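Local coordinates for large ribosomal subunit protein uL10 (Thermotoga maritima, PDB 1ZAV), which forms part of the ribosomal stalk, binds ribosomal RNA and L7/L12 dimers, and is thought to be central to how the ribosome engages GTP-bound translation factors, at residues E17-T22 against V85-E90; I25-F30 against E77-P82; V58-L63 against G81-L86. One frame throughout, in Å; residues are numbered along the deposited sequence. Where two conformers were deposited one is given.

Contact 1. Residues E17-T22 against V85-E90; sequences EIFKKT and VLYVTE
Tyr87 on strand 83-88 meets the last turn of helix 5-19 and the bend after it. Tyr87 CB lies 3.9 Å from CG2 of Thr22. From there CG stands between the backbone N and the carbonyl carbon (chi1 60°), and the same Thr22 methyl also touches CD1. The Tyr87 side chain crosses those of Ile18 and Phe19 at about a right angle. On the other side of the ring from CD1, Tyr87 CD2 comes within 4.1 Å of Phe19 CE1 and meets the Phe19 ring at its edge. Farther out, Ile18 CG2 sits over one face of the tyrosine, offset toward the rim and 3.8 Å from Tyr87 CE1, in a CH-pi contact. At the tip, Tyr87 OH has Ile18 CD1 beside it at 3.9 Å. A beta-branched isoleucine suits this place, because its two arms serve the face and the hydroxyl end together. Beyond the ring, Lys21 CE lies against CB and CG2 of Thr89, a tight fit at 3.5 Å to each. The backbones come close in a bent CA-H...O contact, Thr22 CA 3.2 Å from Val88 O. A water beside the exposed Lys21 donates to Lys21 O and, only weakly, to Thr89 O. With no direct hydrogen bond between the segments, the helix end rests on the sheet chiefly through shape and apolar contact.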
ATOM      1  N   GLU A  17       3.379 -35.456   8.969  1.00 49.50           N
ATOM      2  CA  GLU A  17       4.136 -34.712   9.955  1.00 47.65           C
ATOM      3  C   GLU A  17       4.893 -33.572   9.279  1.00 45.99           C
ATOM      4  O   GLU A  17       5.031 -32.501   9.853  1.00 46.93           O
ATOM      5  CB  GLU A  17       5.101 -35.646  10.695  1.00 51.80           C
ATOM      6  CG  GLU A  17       4.373 -36.702  11.532  1.00 55.21           C
ATOM      7  CD  GLU A  17       5.305 -37.707  12.180  1.00 57.45           C
ATOM      8  OE1 GLU A  17       6.075 -38.370  11.450  1.00 56.01           O
ATOM      9  OE2 GLU A  17       5.262 -37.842  13.424  1.00 58.47           O
ATOM     10  N   ILE A  18       5.386 -33.795   8.068  1.00 45.67           N
ATOM     11  CA  ILE A  18       6.102 -32.729   7.376  1.00 46.20           C
ATOM     12  C   ILE A  18       5.133 -31.584   7.097  1.00 47.78           C
ATOM     13  O   ILE A  18       5.413 -30.436   7.435  1.00 47.14           O
ATOM     14  CB  ILE A  18       6.702 -33.209   6.043  1.00 46.91           C
ATOM     15  CG1 ILE A  18       7.913 -34.107   6.304  1.00 46.43           C
ATOM     16  CG2 ILE A  18       7.133 -32.006   5.200  1.00 48.61           C
ATOM     17  CD1 ILE A  18       8.460 -34.756   5.055  1.00 50.05           C
ATOM     18  N   PHE A  19       3.986 -31.903   6.502  1.00 48.77           N
ATOM     19  CA  PHE A  19       2.987 -30.881   6.186  1.00 51.04           C
ATOM     20  C   PHE A  19       2.479 -30.140   7.418  1.00 52.13           C
ATOM     21  O   PHE A  19       1.896 -29.061   7.303  1.00 52.35           O
ATOM     22  CB  PHE A  19       1.792 -31.484   5.426  1.00 48.63           C
ATOM     23  CG  PHE A  19       2.128 -31.990   4.047  1.00 49.43           C
ATOM     24  CD1 PHE A  19       3.283 -31.567   3.387  1.00 50.70           C
ATOM     25  CD2 PHE A  19       1.278 -32.873   3.395  1.00 47.15           C
ATOM     26  CE1 PHE A  19       3.582 -32.025   2.107  1.00 48.77           C
ATOM     27  CE2 PHE A  19       1.565 -33.337   2.112  1.00 49.78           C
ATOM     28  CZ  PHE A  19       2.723 -32.910   1.465  1.00 48.36           C
ATOM     29  N   LYS A  20       2.688 -30.713   8.600  1.00 53.75           N
ATOM     30  CA  LYS A  20       2.255 -30.057   9.823  1.00 55.52           C
ATOM     31  C   LYS A  20       3.215 -28.943  10.228  1.00 55.38           C
ATOM     32  O   LYS A  20       2.888 -28.118  11.078  1.00 56.31           O
ATOM     33  CB  LYS A  20       2.144 -31.060  10.978  1.00 59.30           C
ATOM     34  CG  LYS A  20       0.916 -31.954  10.939  1.00 62.94           C
ATOM     35  CD  LYS A  20       0.763 -32.719  12.249  1.00 66.61           C
ATOM     36  CE  LYS A  20       0.573 -31.769  13.428  1.00 68.67           C
ATOM     37  NZ  LYS A  20       0.618 -32.478  14.738  1.00 71.22           N
ATOM     38  N   LYS A  21       4.400 -28.910   9.627  1.00 54.07           N
ATOM     39  CA  LYS A  21       5.361 -27.878   9.990  1.00 55.51           C
ATOM     40  C   LYS A  21       5.808 -26.967   8.844  1.00 53.46           C
ATOM     41  O   LYS A  21       6.601 -26.056   9.054  1.00 55.56           O
ATOM     42  CB  LYS A  21       6.601 -28.507  10.631  1.00 58.07           C
ATOM     43  CG  LYS A  21       7.593 -29.110   9.648  1.00 61.68           C
ATOM     44  CD  LYS A  21       8.986 -29.174  10.284  1.00 66.03           C
ATOM     45  CE  LYS A  21      10.060 -29.550   9.273  1.00 67.70           C
ATOM     46  NZ  LYS A  21      11.435 -29.341   9.815  1.00 69.40           N
ATOM     47  N   THR A  22       5.302 -27.216   7.644  1.00 50.82           N
ATOM     48  CA  THR A  22       5.663 -26.425   6.468  1.00 48.90           C
ATOM     49  C   THR A  22       5.044 -25.035   6.468  1.00 48.00           C
ATOM     50  O   THR A  22       3.987 -24.819   7.063  1.00 49.68           O
ATOM     51  CB  THR A  22       5.214 -27.129   5.193  1.00 47.97           C
ATOM     52  OG1 THR A  22       3.841 -27.524   5.333  1.00 47.49           O
ATOM     53  CG2 THR A  22       6.085 -28.348   4.931  1.00 49.18           C
ATOM     54  N   VAL A  85       5.079 -31.664  -5.561  1.00 40.77           N
ATOM     55  CA  VAL A  85       4.836 -30.762  -4.460  1.00 39.40           C
ATOM     56  C   VAL A  85       6.091 -30.016  -4.017  1.00 39.54           C
ATOM     57  O   VAL A  85       7.145 -30.616  -3.799  1.00 41.44           O
ATOM     58  CB  VAL A  85       4.213 -31.544  -3.256  1.00 38.48           C
ATOM     59  CG1 VAL A  85       5.217 -32.506  -2.657  1.00 35.76           C
ATOM     60  CG2 VAL A  85       3.734 -30.596  -2.224  1.00 41.81           C
ATOM     61  N   LEU A  86       5.960 -28.701  -3.893  0.50 41.06           N
ATOM     62  CA  LEU A  86       7.056 -27.836  -3.471  0.50 40.62           C
ATOM     63  C   LEU A  86       6.735 -27.367  -2.062  0.50 40.15           C
ATOM     64  O   LEU A  86       5.726 -26.700  -1.846  0.50 41.25           O
ATOM     65  CB  LEU A  86       7.156 -26.631  -4.415  0.50 41.77           C
ATOM     66  CG  LEU A  86       8.243 -25.567  -4.240  0.50 43.70           C
ATOM     67  CD1 LEU A  86       8.126 -24.551  -5.375  0.50 44.33           C
ATOM     68  CD2 LEU A  86       8.100 -24.867  -2.904  0.50 42.41           C
ATOM     69  N   TYR A  87       7.575 -27.713  -1.093  1.00 37.25           N
ATOM     70  CA  TYR A  87       7.306 -27.276   0.265  1.00 37.87           C
ATOM     71  C   TYR A  87       8.528 -26.723   0.955  1.00 37.78           C
ATOM     72  O   TYR A  87       9.660 -27.068   0.604  1.00 39.50           O
ATOM     73  CB  TYR A  87       6.656 -28.405   1.085  1.00 38.84           C
ATOM     74  CG  TYR A  87       7.470 -29.667   1.209  1.00 39.93           C
ATOM     75  CD1 TYR A  87       8.538 -29.747   2.096  1.00 42.89           C
ATOM     76  CD2 TYR A  87       7.145 -30.795   0.466  1.00 42.86           C
ATOM     77  CE1 TYR A  87       9.259 -30.927   2.247  1.00 43.43           C
ATOM     78  CE2 TYR A  87       7.860 -31.980   0.606  1.00 44.00           C
ATOM     79  CZ  TYR A  87       8.912 -32.037   1.501  1.00 44.44           C
ATOM     80  OH  TYR A  87       9.600 -33.213   1.647  1.00 46.45           O
ATOM     81  N   VAL A  88       8.285 -25.829   1.909  1.00 37.89           N
ATOM     82  CA  VAL A  88       9.342 -25.183   2.671  1.00 39.53           C
ATOM     83  C   VAL A  88       9.207 -25.510   4.149  1.00 41.24           C
ATOM     84  O   VAL A  88       8.132 -25.362   4.731  1.00 37.23           O
ATOM     85  CB  VAL A  88       9.297 -23.646   2.493  1.00 40.89           C
ATOM     86  CG1 VAL A  88      10.322 -22.977   3.410  1.00 38.50           C
ATOM     87  CG2 VAL A  88       9.581 -23.286   1.032  1.00 37.41           C
ATOM     88  N   THR A  89      10.302 -25.962   4.754  1.00 41.34           N
ATOM     89  CA  THR A  89      10.288 -26.296   6.169  1.00 43.29           C
ATOM     90  C   THR A  89      11.130 -25.307   6.970  1.00 43.57           C
ATOM     91  O   THR A  89      10.960 -25.180   8.184  1.00 44.06           O
ATOM     92  CB  THR A  89      10.799 -27.744   6.416  1.00 44.51           C
ATOM     93  OG1 THR A  89      12.032 -27.948   5.721  1.00 42.09           O
ATOM     94  CG2 THR A  89       9.777 -28.760   5.922  1.00 45.81           C
ATOM     95  N   GLU A  90      12.038 -24.607   6.294  1.00 41.14           N
ATOM     96  CA  GLU A  90      12.873 -23.626   6.965  1.00 44.17           C
ATOM     97  C   GLU A  90      13.207 -22.467   6.039  1.00 42.70           C
ATOM     98  O   GLU A  90      13.598 -22.682   4.896  1.00 43.72           O
ATOM     99  CB  GLU A  90      14.173 -24.253   7.479  1.00 44.34           C
ATOM    100  CG  GLU A  90      14.882 -23.327   8.461  1.00 50.86           C
ATOM    101  CD  GLU A  90      16.231 -23.838   8.931  1.00 53.88           C
ATOM    102  OE1 GLU A  90      16.778 -23.235   9.875  1.00 55.33           O
ATOM    103  OE2 GLU A  90      16.746 -24.827   8.363  1.00 55.28           O
TER
HETATM  104  O   HOH W   1       8.749 -25.596  10.758  1.00 73.25           O

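Contact 2. Residues I25-F30 against E77-P82; sequences ILFADF and EFLKGP
The rings of Phe27 and Phe78 are nearly parallel (18°) yet displaced, with little of one lying above the other and their centroids 5.3 Å apart. What covers one face of Phe27 is therefore chiefly the methylene of its partner. The CA-CB bond of Phe78 points toward the strand and brings CB over that face in a CH-pi contact, Phe78 CB lying 3.5 Å from Phe27 CD2. Phe78 CD1 then runs on to Phe27 CE2, 3.7 Å away. Leu79 comes to the same ring obliquely, Leu79 CD2 being 3.8 Å from Phe27 CE1. Over the centre of one face of the Phe78 ring lies CG of its own neighbour Glu77, whose carboxylate continues to a salt bridge with Lys123. Leu67 of helix 60-69 and Thr83 also pack on Phe27. Farther along, Asp29 turns its OD1 to Arg113 in a salt bridge and to Leu31 N. Large flat residues suit the place, since they fill the ground between strand 24-28 and the loop before strand 83-88 without needing polar partners. The chemistry is thus that of a buried apolar contact of two aromatics and a leucine, with a single water at the Pro82 end that accepts from Phe30 N at 2.7 Å and donates only weakly to Pro82 O.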
ATOM      1  N   ILE A  25       3.234 -25.033   0.748  1.00 38.77           N
ATOM      2  CA  ILE A  25       2.931 -26.274   0.063  1.00 39.20           C
ATOM      3  C   ILE A  25       2.345 -25.763  -1.254  1.00 39.69           C
ATOM      4  O   ILE A  25       1.278 -25.154  -1.264  1.00 40.14           O
ATOM      5  CB  ILE A  25       1.855 -27.137   0.798  1.00 40.48           C
ATOM      6  CG1 ILE A  25       2.381 -27.592   2.162  1.00 42.89           C
ATOM      7  CG2 ILE A  25       1.522 -28.369  -0.036  1.00 42.44           C
ATOM      8  CD1 ILE A  25       1.340 -28.361   3.011  1.00 45.37           C
ATOM      9  N   LEU A  26       3.067 -25.959  -2.351  1.00 39.16           N
ATOM     10  CA  LEU A  26       2.590 -25.527  -3.656  1.00 39.90           C
ATOM     11  C   LEU A  26       2.520 -26.746  -4.570  1.00 40.02           C
ATOM     12  O   LEU A  26       3.471 -27.528  -4.676  1.00 42.32           O
ATOM     13  CB  LEU A  26       3.510 -24.433  -4.231  1.00 39.64           C
ATOM     14  CG  LEU A  26       3.148 -23.861  -5.609  1.00 37.92           C
ATOM     15  CD1 LEU A  26       3.759 -22.482  -5.795  1.00 38.92           C
ATOM     16  CD2 LEU A  26       3.617 -24.816  -6.686  1.00 40.58           C
ATOM     17  N   PHE A  27       1.375 -26.913  -5.228  1.00 38.39           N
ATOM     18  CA  PHE A  27       1.156 -28.050  -6.101  1.00 39.44           C
ATOM     19  C   PHE A  27       1.409 -27.691  -7.544  1.00 41.41           C
ATOM     20  O   PHE A  27       0.825 -26.737  -8.052  1.00 43.15           O
ATOM     21  CB  PHE A  27      -0.273 -28.534  -5.925  1.00 38.16           C
ATOM     22  CG  PHE A  27      -0.601 -28.887  -4.505  1.00 38.46           C
ATOM     23  CD1 PHE A  27      -0.280 -30.145  -3.998  1.00 40.91           C
ATOM     24  CD2 PHE A  27      -1.213 -27.955  -3.668  1.00 40.29           C
ATOM     25  CE1 PHE A  27      -0.569 -30.477  -2.666  1.00 37.98           C
ATOM     26  CE2 PHE A  27      -1.509 -28.275  -2.332  1.00 43.45           C
ATOM     27  CZ  PHE A  27      -1.184 -29.541  -1.837  1.00 40.00           C
ATOM     28  N   ALA A  28       2.261 -28.476  -8.196  1.00 43.47           N
ATOM     29  CA  ALA A  28       2.636 -28.238  -9.589  1.00 44.16           C
ATOM     30  C   ALA A  28       2.536 -29.448 -10.513  1.00 45.47           C
ATOM     31  O   ALA A  28       2.770 -30.590 -10.107  1.00 47.33           O
ATOM     32  CB  ALA A  28       4.057 -27.691  -9.639  1.00 44.09           C
ATOM     33  N   ASP A  29       2.192 -29.175 -11.768  1.00 46.14           N
ATOM     34  CA  ASP A  29       2.116 -30.193 -12.806  1.00 46.00           C
ATOM     35  C   ASP A  29       3.528 -30.181 -13.386  1.00 46.16           C
ATOM     36  O   ASP A  29       3.934 -29.190 -13.989  1.00 44.74           O
ATOM     37  CB  ASP A  29       1.113 -29.775 -13.886  1.00 45.04           C
ATOM     38  CG  ASP A  29       1.132 -30.691 -15.096  1.00 47.15           C
ATOM     39  OD1 ASP A  29       2.103 -31.462 -15.266  1.00 44.76           O
ATOM     40  OD2 ASP A  29       0.176 -30.628 -15.896  1.00 50.70           O
ATOM     41  N   PHE A  30       4.276 -31.264 -13.197  1.00 45.55           N
ATOM     42  CA  PHE A  30       5.648 -31.325 -13.691  1.00 46.85           C
ATOM     43  C   PHE A  30       5.814 -32.346 -14.821  1.00 46.42           C
ATOM     44  O   PHE A  30       6.935 -32.749 -15.158  1.00 45.96           O
ATOM     45  CB  PHE A  30       6.588 -31.657 -12.528  1.00 46.39           C
ATOM     46  CG  PHE A  30       8.024 -31.266 -12.766  1.00 49.09           C
ATOM     47  CD1 PHE A  30       8.368 -29.933 -12.981  1.00 49.69           C
ATOM     48  CD2 PHE A  30       9.033 -32.229 -12.763  1.00 47.84           C
ATOM     49  CE1 PHE A  30       9.699 -29.557 -13.187  1.00 51.06           C
ATOM     50  CE2 PHE A  30      10.368 -31.866 -12.969  1.00 51.30           C
ATOM     51  CZ  PHE A  30      10.700 -30.528 -13.183  1.00 50.14           C
ATOM     52  N   GLU A  77      -8.921 -30.056  -5.127  1.00 53.12           N
ATOM     53  CA  GLU A  77      -8.855 -29.491  -6.474  1.00 54.09           C
ATOM     54  C   GLU A  77      -7.422 -29.374  -6.987  1.00 52.97           C
ATOM     55  O   GLU A  77      -7.198 -29.185  -8.183  1.00 51.49           O
ATOM     56  CB  GLU A  77      -9.520 -28.111  -6.506  1.00 54.88           C
ATOM     57  CG  GLU A  77      -9.049 -27.166  -5.419  1.00 56.81           C
ATOM     58  CD  GLU A  77      -9.433 -25.729  -5.701  1.00 59.10           C
ATOM     59  OE1 GLU A  77      -9.390 -24.903  -4.767  1.00 58.79           O
ATOM     60  OE2 GLU A  77      -9.767 -25.420  -6.865  1.00 62.84           O
ATOM     61  N   PHE A  78      -6.457 -29.488  -6.077  1.00 52.69           N
ATOM     62  CA  PHE A  78      -5.039 -29.392  -6.430  1.00 53.72           C
ATOM     63  C   PHE A  78      -4.412 -30.742  -6.781  1.00 54.84           C
ATOM     64  O   PHE A  78      -3.286 -30.788  -7.279  1.00 54.53           O
ATOM     65  CB  PHE A  78      -4.242 -28.792  -5.263  1.00 52.41           C
ATOM     66  CG  PHE A  78      -4.608 -27.370  -4.927  1.00 52.98           C
ATOM     67  CD1 PHE A  78      -4.711 -26.966  -3.597  1.00 50.14           C
ATOM     68  CD2 PHE A  78      -4.811 -26.424  -5.931  1.00 52.95           C
ATOM     69  CE1 PHE A  78      -5.013 -25.646  -3.271  1.00 52.09           C
ATOM     70  CE2 PHE A  78      -5.113 -25.095  -5.611  1.00 52.41           C
ATOM     71  CZ  PHE A  78      -5.212 -24.707  -4.280  1.00 52.15           C
ATOM     72  N   LEU A  79      -5.133 -31.834  -6.531  1.00 55.14           N
ATOM     73  CA  LEU A  79      -4.591 -33.169  -6.774  1.00 57.96           C
ATOM     74  C   LEU A  79      -5.147 -33.921  -7.976  1.00 59.52           C
ATOM     75  O   LEU A  79      -5.163 -35.153  -7.989  1.00 58.86           O
ATOM     76  CB  LEU A  79      -4.773 -34.027  -5.519  1.00 57.07           C
ATOM     77  CG  LEU A  79      -4.250 -33.411  -4.223  1.00 58.93           C
ATOM     78  CD1 LEU A  79      -4.552 -34.354  -3.062  1.00 58.61           C
ATOM     79  CD2 LEU A  79      -2.750 -33.141  -4.337  1.00 58.28           C
ATOM     80  N   LYS A  80      -5.588 -33.190  -8.989  1.00 62.27           N
ATOM     81  CA  LYS A  80      -6.132 -33.818 -10.182  1.00 64.80           C
ATOM     82  C   LYS A  80      -5.016 -34.157 -11.162  1.00 65.74           C
ATOM     83  O   LYS A  80      -4.505 -33.284 -11.864  1.00 66.57           O
ATOM     84  CB  LYS A  80      -7.160 -32.892 -10.843  1.00 65.65           C
ATOM     85  CG  LYS A  80      -8.429 -32.686 -10.016  1.00 67.58           C
ATOM     86  CD  LYS A  80      -9.164 -34.006  -9.796  1.00 68.93           C
ATOM     87  CE  LYS A  80     -10.514 -33.809  -9.109  1.00 71.25           C
ATOM     88  NZ  LYS A  80     -10.402 -33.298  -7.714  1.00 71.66           N
ATOM     89  N   GLY A  81      -4.637 -35.434 -11.191  1.00 66.12           N
ATOM     90  CA  GLY A  81      -3.585 -35.889 -12.084  1.00 66.35           C
ATOM     91  C   GLY A  81      -2.238 -35.908 -11.390  1.00 66.40           C
ATOM     92  O   GLY A  81      -2.128 -35.425 -10.262  1.00 67.53           O
ATOM     93  N   PRO A  82      -1.193 -36.464 -12.026  1.00 65.82           N
ATOM     94  CA  PRO A  82       0.141 -36.508 -11.407  1.00 65.02           C
ATOM     95  C   PRO A  82       0.545 -35.116 -10.926  1.00 61.55           C
ATOM     96  O   PRO A  82       0.543 -34.153 -11.696  1.00 62.33           O
ATOM     97  CB  PRO A  82       1.032 -37.041 -12.533  1.00 66.29           C
ATOM     98  CG  PRO A  82       0.280 -36.663 -13.785  1.00 66.97           C
ATOM     99  CD  PRO A  82      -1.144 -36.951 -13.414  1.00 66.66           C
TER
HETATM  100  O   HOH W   2       3.608 -33.598 -12.003  1.00 51.79           O

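Contact 3. Residues V58-L63 against G81-L86; sequences VKNTLL and GPTAVL
Asn60 and Thr83 converge on the carbonyl of Gly81. The firm bond is that of Thr83 OG1, which donates to Gly81 O at 2.7 Å. The carboxamide of Asn60 adds a weak one, bent to 144°, from ND2; Gly81 O lies equally far, 2.9 Å, from Asn60 OD1 and ND2, so little rests on how the amide is turned. Next to this polar group, Val58 N bonds Thr83 O at 3.1 Å and 161°. Val58 CG2 packs against Val85 CG1 at 4.0 Å, and Leu63 CD2 comes to Val85 CG1 at 4.4 Å; branched aliphatic residues suit this dry side. One shell out, Lys115 NZ hydrogen-bonds Thr83 OG1, and Met15 of helix 5-19 packs on Val58 and Leu63. The backbone angles of Gly81 would press a side chain into the carbonyl oxygen before it, and glycine has none. An alanine at Asn60 would probably cost Gly81 O its weak amide contact, leaving Thr83 OG1 as its side-chain donor among these residues. The start of strand 83-88 is thus held by the Thr83 OG1 and Val58 N bonds, beside an apolar patch of Val58, Leu63 and Val85.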
ATOM      1  N   VAL A  58       4.809 -36.539  -6.193  1.00 58.18           N
ATOM      2  CA  VAL A  58       4.179 -37.462  -5.257  1.00 59.62           C
ATOM      3  C   VAL A  58       2.781 -37.886  -5.695  1.00 60.11           C
ATOM      4  O   VAL A  58       1.950 -37.058  -6.075  1.00 60.40           O
ATOM      5  CB  VAL A  58       4.084 -36.843  -3.845  1.00 59.15           C
ATOM      6  CG1 VAL A  58       3.490 -37.858  -2.867  1.00 60.18           C
ATOM      7  CG2 VAL A  58       5.459 -36.400  -3.381  1.00 60.28           C
ATOM      8  N   LYS A  59       2.539 -39.189  -5.637  1.00 61.29           N
ATOM      9  CA  LYS A  59       1.249 -39.756  -6.002  1.00 63.15           C
ATOM     10  C   LYS A  59       0.118 -39.058  -5.246  1.00 61.96           C
ATOM     11  O   LYS A  59       0.234 -38.774  -4.055  1.00 62.67           O
ATOM     12  CB  LYS A  59       1.242 -41.248  -5.681  1.00 65.50           C
ATOM     13  CG  LYS A  59       1.678 -41.559  -4.257  1.00 67.64           C
ATOM     14  CD  LYS A  59       1.440 -43.012  -3.893  1.00 70.94           C
ATOM     15  CE  LYS A  59      -0.042 -43.362  -3.957  1.00 72.49           C
ATOM     16  NZ  LYS A  59      -0.564 -43.383  -5.356  1.00 74.81           N
ATOM     17  N   ASN A  60      -0.975 -38.789  -5.952  1.00 62.16           N
ATOM     18  CA  ASN A  60      -2.136 -38.120  -5.377  1.00 61.20           C
ATOM     19  C   ASN A  60      -2.676 -38.771  -4.107  1.00 60.15           C
ATOM     20  O   ASN A  60      -2.888 -38.097  -3.101  1.00 58.74           O
ATOM     21  CB  ASN A  60      -3.257 -38.048  -6.416  1.00 62.71           C
ATOM     22  CG  ASN A  60      -2.892 -37.181  -7.597  1.00 64.25           C
ATOM     23  OD1 ASN A  60      -2.585 -36.002  -7.437  1.00 63.86           O
ATOM     24  ND2 ASN A  60      -2.920 -37.761  -8.794  1.00 65.13           N
ATOM     25  N   THR A  61      -2.909 -40.077  -4.159  1.00 59.61           N
ATOM     26  CA  THR A  61      -3.445 -40.797  -3.011  1.00 59.42           C
ATOM     27  C   THR A  61      -2.645 -40.497  -1.746  1.00 58.59           C
ATOM     28  O   THR A  61      -3.221 -40.200  -0.703  1.00 58.16           O
ATOM     29  CB  THR A  61      -3.465 -42.321  -3.271  1.00 61.19           C
ATOM     30  OG1 THR A  61      -4.309 -42.602  -4.398  1.00 61.77           O
ATOM     31  CG2 THR A  61      -4.003 -43.066  -2.051  1.00 61.62           C
ATOM     32  N   LEU A  62      -1.321 -40.565  -1.848  1.00 57.80           N
ATOM     33  CA  LEU A  62      -0.429 -40.284  -0.721  1.00 57.82           C
ATOM     34  C   LEU A  62      -0.611 -38.843  -0.239  1.00 55.78           C
ATOM     35  O   LEU A  62      -0.727 -38.588   0.961  1.00 55.23           O
ATOM     36  CB  LEU A  62       1.026 -40.486  -1.149  1.00 59.88           C
ATOM     37  CG  LEU A  62       2.128 -40.691  -0.104  1.00 62.04           C
ATOM     38  CD1 LEU A  62       3.462 -40.742  -0.838  1.00 61.87           C
ATOM     39  CD2 LEU A  62       2.143 -39.583   0.936  1.00 63.12           C
ATOM     40  N   LEU A  63      -0.606 -37.901  -1.179  1.00 53.81           N
ATOM     41  CA  LEU A  63      -0.781 -36.491  -0.844  1.00 50.72           C
ATOM     42  C   LEU A  63      -2.099 -36.269  -0.114  1.00 48.62           C
ATOM     43  O   LEU A  63      -2.152 -35.588   0.910  1.00 46.38           O
ATOM     44  CB  LEU A  63      -0.767 -35.633  -2.111  1.00 51.03           C
ATOM     45  CG  LEU A  63       0.599 -35.393  -2.756  1.00 49.23           C
ATOM     46  CD1 LEU A  63       0.445 -34.457  -3.944  1.00 48.69           C
ATOM     47  CD2 LEU A  63       1.541 -34.792  -1.729  1.00 48.51           C
ATOM     48  N   GLY A  81      -4.637 -35.434 -11.191  1.00 66.12           N
ATOM     49  CA  GLY A  81      -3.585 -35.889 -12.084  1.00 66.35           C
ATOM     50  C   GLY A  81      -2.238 -35.908 -11.390  1.00 66.40           C
ATOM     51  O   GLY A  81      -2.128 -35.425 -10.262  1.00 67.53           O
ATOM     52  N   PRO A  82      -1.193 -36.464 -12.026  1.00 65.82           N
ATOM     53  CA  PRO A  82       0.141 -36.508 -11.407  1.00 65.02           C
ATOM     54  C   PRO A  82       0.545 -35.116 -10.926  1.00 61.55           C
ATOM     55  O   PRO A  82       0.543 -34.153 -11.696  1.00 62.33           O
ATOM     56  CB  PRO A  82       1.032 -37.041 -12.533  1.00 66.29           C
ATOM     57  CG  PRO A  82       0.280 -36.663 -13.785  1.00 66.97           C
ATOM     58  CD  PRO A  82      -1.144 -36.951 -13.414  1.00 66.66           C
ATOM     59  N   THR A  83       0.882 -35.017  -9.647  1.00 58.55           N
ATOM     60  CA  THR A  83       1.230 -33.732  -9.060  1.00 54.72           C
ATOM     61  C   THR A  83       2.506 -33.742  -8.238  1.00 53.14           C
ATOM     62  O   THR A  83       2.726 -34.627  -7.413  1.00 55.15           O
ATOM     63  CB  THR A  83       0.089 -33.234  -8.163  1.00 54.32           C
ATOM     64  OG1 THR A  83      -1.147 -33.295  -8.885  1.00 53.80           O
ATOM     65  CG2 THR A  83       0.346 -31.802  -7.721  1.00 53.20           C
ATOM     66  N   ALA A  84       3.350 -32.746  -8.473  1.00 49.31           N
ATOM     67  CA  ALA A  84       4.594 -32.620  -7.735  1.00 46.69           C
ATOM     68  C   ALA A  84       4.296 -31.625  -6.630  1.00 44.56           C
ATOM     69  O   ALA A  84       3.366 -30.821  -6.743  1.00 43.85           O
ATOM     70  CB  ALA A  84       5.700 -32.096  -8.643  1.00 46.91           C
ATOM     71  N   VAL A  85       5.079 -31.664  -5.561  1.00 40.77           N
ATOM     72  CA  VAL A  85       4.836 -30.762  -4.460  1.00 39.40           C
ATOM     73  C   VAL A  85       6.091 -30.016  -4.017  1.00 39.54           C
ATOM     74  O   VAL A  85       7.145 -30.616  -3.799  1.00 41.44           O
ATOM     75  CB  VAL A  85       4.213 -31.544  -3.256  1.00 38.48           C
ATOM     76  CG1 VAL A  85       5.217 -32.506  -2.657  1.00 35.76           C
ATOM     77  CG2 VAL A  85       3.734 -30.596  -2.224  1.00 41.81           C
ATOM     78  N   LEU A  86       5.960 -28.701  -3.893  0.50 41.06           N
ATOM     79  CA  LEU A  86       7.056 -27.836  -3.471  0.50 40.62           C
ATOM     80  C   LEU A  86       6.735 -27.367  -2.062  0.50 40.15           C
ATOM     81  O   LEU A  86       5.726 -26.700  -1.846  0.50 41.25           O
ATOM     82  CB  LEU A  86       7.156 -26.631  -4.415  0.50 41.77           C
ATOM     83  CG  LEU A  86       8.243 -25.567  -4.240  0.50 43.70           C
ATOM     84  CD1 LEU A  86       8.126 -24.551  -5.375  0.50 44.33           C
ATOM     85  CD2 LEU A  86       8.100 -24.867  -2.904  0.50 42.41           C
TER

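In the fold
From the N terminus, helix 5-19 is followed, after a short bend, by strand 24-28. Contact 1 closes the widest loop, bringing the end of that helix back to strand 83-88. Contact 2 is nested within it, joining strand 24-28 to the loop ahead of strand 83-88. Contact 3 closes the shortest loop, from the junction of strand 53-58 and helix 60-69; it overlaps contact 2 at Gly81 and Pro82, and contact 1 at Val85 and Leu86. Contacts 1 and 3 thus both use strand 83-88, which lies between strands 24-28 and 53-58 in the antiparallel sheet. Phe19 meets Leu63 and Ile25, so helices 5-19 and 60-69 share one packed core against the sheet.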